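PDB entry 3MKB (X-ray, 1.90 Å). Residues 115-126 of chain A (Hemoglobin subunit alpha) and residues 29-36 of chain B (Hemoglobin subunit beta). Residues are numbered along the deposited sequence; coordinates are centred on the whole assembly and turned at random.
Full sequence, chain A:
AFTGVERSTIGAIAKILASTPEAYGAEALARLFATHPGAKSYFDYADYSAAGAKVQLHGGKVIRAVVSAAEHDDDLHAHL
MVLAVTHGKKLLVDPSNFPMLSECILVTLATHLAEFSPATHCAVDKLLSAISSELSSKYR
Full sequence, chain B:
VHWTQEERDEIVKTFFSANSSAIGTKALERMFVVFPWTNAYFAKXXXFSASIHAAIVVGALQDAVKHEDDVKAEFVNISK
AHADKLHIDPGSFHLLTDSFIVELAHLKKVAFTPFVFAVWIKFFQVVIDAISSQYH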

# COMPACT_ATOMS: atom_id res chain seq x y z
N GLU A 115 -17.73 10.67 -20.81
CA GLU A 115 -17.45 11.61 -19.76
C GLU A 115 -16.85 10.91 -18.49
O GLU A 115 -17.43 10.00 -17.93
CB GLU A 115 -18.73 12.42 -19.49
CG GLU A 115 -19.53 12.91 -20.78
CD GLU A 115 -19.01 14.27 -21.31
OE1 GLU A 115 -17.83 14.32 -21.63
OE2 GLU A 115 -19.77 15.28 -21.41
N PHE A 116 -15.69 11.34 -18.05
CA PHE A 116 -15.08 10.77 -16.83
C PHE A 116 -14.36 12.01 -16.32
O PHE A 116 -13.18 12.28 -16.58
CB PHE A 116 -14.17 9.55 -17.14
CG PHE A 116 -13.78 8.75 -15.91
CD1 PHE A 116 -14.72 7.96 -15.25
CD2 PHE A 116 -12.48 8.76 -15.44
CE1 PHE A 116 -14.33 7.20 -14.13
CE2 PHE A 116 -12.10 8.02 -14.30
CZ PHE A 116 -13.04 7.23 -13.66
N SER A 117 -15.13 12.80 -15.59
CA SER A 117 -14.64 14.03 -15.02
C SER A 117 -14.07 13.66 -13.64
O SER A 117 -14.34 12.56 -13.12
CB SER A 117 -15.80 15.01 -14.84
OG SER A 117 -16.62 14.54 -13.82
N PRO A 118 -13.27 14.57 -13.06
CA PRO A 118 -12.82 14.36 -11.71
C PRO A 118 -13.97 14.12 -10.70
O PRO A 118 -13.79 13.29 -9.82
CB PRO A 118 -12.04 15.64 -11.41
CG PRO A 118 -11.58 16.10 -12.70
CD PRO A 118 -12.67 15.79 -13.65
N ALA A 119 -15.08 14.85 -10.82
CA ALA A 119 -16.22 14.57 -9.94
C ALA A 119 -16.78 13.13 -10.09
O ALA A 119 -17.08 12.47 -9.11
CB ALA A 119 -17.36 15.67 -10.11
N THR A 120 -16.87 12.66 -11.31
CA THR A 120 -17.43 11.33 -11.62
C THR A 120 -16.51 10.22 -11.09
O THR A 120 -16.92 9.29 -10.41
CB THR A 120 -17.58 11.16 -13.15
OG1 THR A 120 -18.62 12.04 -13.59
CG2 THR A 120 -17.93 9.72 -13.54
N HIS A 121 -15.23 10.36 -11.42
CA HIS A 121 -14.17 9.50 -10.92
C HIS A 121 -14.18 9.45 -9.38
O HIS A 121 -14.06 8.37 -8.78
CB HIS A 121 -12.88 10.12 -11.48
CG HIS A 121 -11.61 9.45 -11.04
ND1 HIS A 121 -10.39 9.86 -11.52
CD2 HIS A 121 -11.36 8.44 -10.18
CE1 HIS A 121 -9.43 9.15 -10.94
NE2 HIS A 121 -10.00 8.28 -10.12
N CYS A 122 -14.32 10.61 -8.75
CA CYS A 122 -14.36 10.68 -7.30
C CYS A 122 -15.53 9.83 -6.81
O CYS A 122 -15.38 8.98 -5.93
CB CYS A 122 -14.41 12.15 -6.79
SG CYS A 122 -14.40 12.18 -5.08
N ALA A 123 -16.69 10.03 -7.41
CA ALA A 123 -17.89 9.24 -7.04
C ALA A 123 -17.69 7.72 -7.12
O ALA A 123 -18.02 6.97 -6.17
CB ALA A 123 -19.03 9.64 -7.90
N VAL A 124 -17.18 7.26 -8.26
CA VAL A 124 -16.96 5.82 -8.47
C VAL A 124 -15.90 5.28 -7.53
O VAL A 124 -16.11 4.23 -6.88
CB VAL A 124 -16.59 5.48 -9.93
CG1 VAL A 124 -16.60 3.92 -10.15
CG2 VAL A 124 -17.57 6.16 -10.85
N ASP A 125 -14.76 5.97 -7.44
CA ASP A 125 -13.72 5.59 -6.50
C ASP A 125 -14.23 5.45 -5.08
O ASP A 125 -13.80 4.55 -4.36
CB ASP A 125 -12.54 6.55 -6.50
CG ASP A 125 -11.27 5.91 -5.94
OD1 ASP A 125 -11.11 4.67 -6.05
OD2 ASP A 125 -10.38 6.65 -5.51
N LYS A 126 -15.18 6.31 -4.68
CA LYS A 126 -15.81 6.14 -3.37
C LYS A 126 -16.61 4.86 -3.24
O LYS A 126 -16.51 4.18 -2.22
CB LYS A 126 -16.69 7.33 -2.98
CG LYS A 126 -15.85 8.55 -2.70
CD LYS A 126 -16.71 9.79 -2.52
CE LYS A 126 -17.43 9.74 -1.17
NZ LYS A 126 -17.90 11.10 -0.75
N GLU B 29 -5.47 18.67 -11.52
CA GLU B 29 -6.84 19.07 -11.16
C GLU B 29 -7.64 17.87 -10.67
O GLU B 29 -8.34 17.93 -9.63
CB GLU B 29 -7.55 19.79 -12.34
CG GLU B 29 -7.00 21.22 -12.56
CD GLU B 29 -7.46 21.89 -13.88
OE1 GLU B 29 -7.99 21.20 -14.80
OE2 GLU B 29 -7.23 23.11 -13.98
N ARG B 30 -7.49 16.77 -11.39
CA ARG B 30 -8.10 15.53 -11.00
C ARG B 30 -7.64 15.05 -9.65
O ARG B 30 -8.47 14.63 -8.80
CB ARG B 30 -7.83 14.45 -12.06
CG ARG B 30 -8.46 13.05 -11.76
CD ARG B 30 -8.19 12.08 -12.98
NE ARG B 30 -8.75 12.64 -14.21
CZ ARG B 30 -10.01 12.46 -14.61
NH1 ARG B 30 -10.84 11.71 -13.89
NH2 ARG B 30 -10.44 13.03 -15.74
N MET B 31 -6.32 15.07 -9.46
CA MET B 31 -5.73 14.58 -8.20
C MET B 31 -6.30 15.38 -7.03
O MET B 31 -6.62 14.83 -6.00
CB MET B 31 -4.22 14.69 -8.24
CG MET B 31 -3.51 14.21 -6.95
SD MET B 31 -1.80 14.78 -6.93
CE MET B 31 -2.03 16.57 -6.88
N PHE B 32 -6.50 16.68 -7.22
CA PHE B 32 -7.16 17.51 -6.17
C PHE B 32 -8.57 17.12 -5.77
O PHE B 32 -8.98 17.40 -4.63
CB PHE B 32 -7.19 18.99 -6.57
CG PHE B 32 -5.84 19.60 -6.70
CD1 PHE B 32 -4.78 19.09 -6.04
CD2 PHE B 32 -5.66 20.74 -7.46
CE1 PHE B 32 -3.49 19.69 -6.18
CE2 PHE B 32 -4.43 21.32 -7.59
CZ PHE B 32 -3.36 20.82 -6.96
N VAL B 33 -9.36 16.61 -6.72
CA VAL B 33 -10.77 16.31 -6.50
C VAL B 33 -10.78 14.89 -5.97
O VAL B 33 -11.45 14.59 -4.97
CB VAL B 33 -11.61 16.48 -7.81
CG1 VAL B 33 -13.09 15.89 -7.73
CG2 VAL B 33 -11.70 17.92 -8.21
N VAL B 34 -10.01 14.00 -6.63
CA VAL B 34 -10.02 12.58 -6.22
C VAL B 34 -9.30 12.34 -4.89
O VAL B 34 -9.77 11.53 -4.09
CB VAL B 34 -9.57 11.61 -7.39
CG1 VAL B 34 -9.54 10.13 -6.92
CG2 VAL B 34 -10.50 11.76 -8.56
N PHE B 35 -8.19 13.07 -4.66
CA PHE B 35 -7.39 13.00 -3.44
C PHE B 35 -7.14 14.39 -2.81
O PHE B 35 -6.03 14.92 -2.88
CB PHE B 35 -6.03 12.31 -3.70
CG PHE B 35 -6.15 11.05 -4.48
CD1 PHE B 35 -5.70 10.98 -5.81
CD2 PHE B 35 -6.74 9.90 -3.89
CE1 PHE B 35 -5.81 9.80 -6.55
CE2 PHE B 35 -6.84 8.66 -4.63
CZ PHE B 35 -6.40 8.63 -5.95
N PRO B 36 -8.18 14.99 -2.15
CA PRO B 36 -8.14 16.42 -1.71
C PRO B 36 -7.00 16.79 -0.78
O PRO B 36 -6.55 17.94 -0.73
CB PRO B 36 -9.49 16.57 -0.99
CG PRO B 36 -10.32 15.69 -1.69
CD PRO B 36 -9.48 14.41 -1.83

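Two hydrogen bonds from one guanidinium anchor this contact. Arg30(B) NH2 donates to Phe116(A) O at 3.0 Å and nearly straight, while Arg30(B) NH1 donates to His121(A) ND1, also at 3.0 Å. Both acceptors lie near the guanidinium plane, where its N-H bonds point, and Pro118(A) CA lies over one face. Although the CA-to-CB bond of Arg30(B) points sideways, its chain, t at chi1 and chi2 and then bent at chi3 (m), carries the charged end to the start of the chain A helix. That start is itself capped: Ser117(A) OG accepts from Thr120(A) N at 3.1 Å.

ND1 takes the arginine's hydrogen bond at the edge of the imidazole, and one face of the ring serves as a packing surface. Val34(B) CG2 sits 3.5 Å from the centroid of the His121(A) ring, almost on its normal, a CH-pi contact. So the ring spends its edge on the arginine and a face on the valine.

Val34(B) is a knob in a hole formed by Pro118(A), His121(A), Cys122(A) and Asp125(A), the familiar i, i+3, i+4, i+7 pattern. The register repeats after four residues on each chain, about one helical turn: the CA of Pro118(A) pairs with the CA of Arg30(B), and the CA of Cys122(A) with the CA of Val34(B), both at 4.9 Å. The helices run in broadly the same direction, crossing at -39° with axes 8.7 Å apart at closest approach. Beside the knob, Val33(B) CB packs against Pro118(A) CB at 3.7 Å.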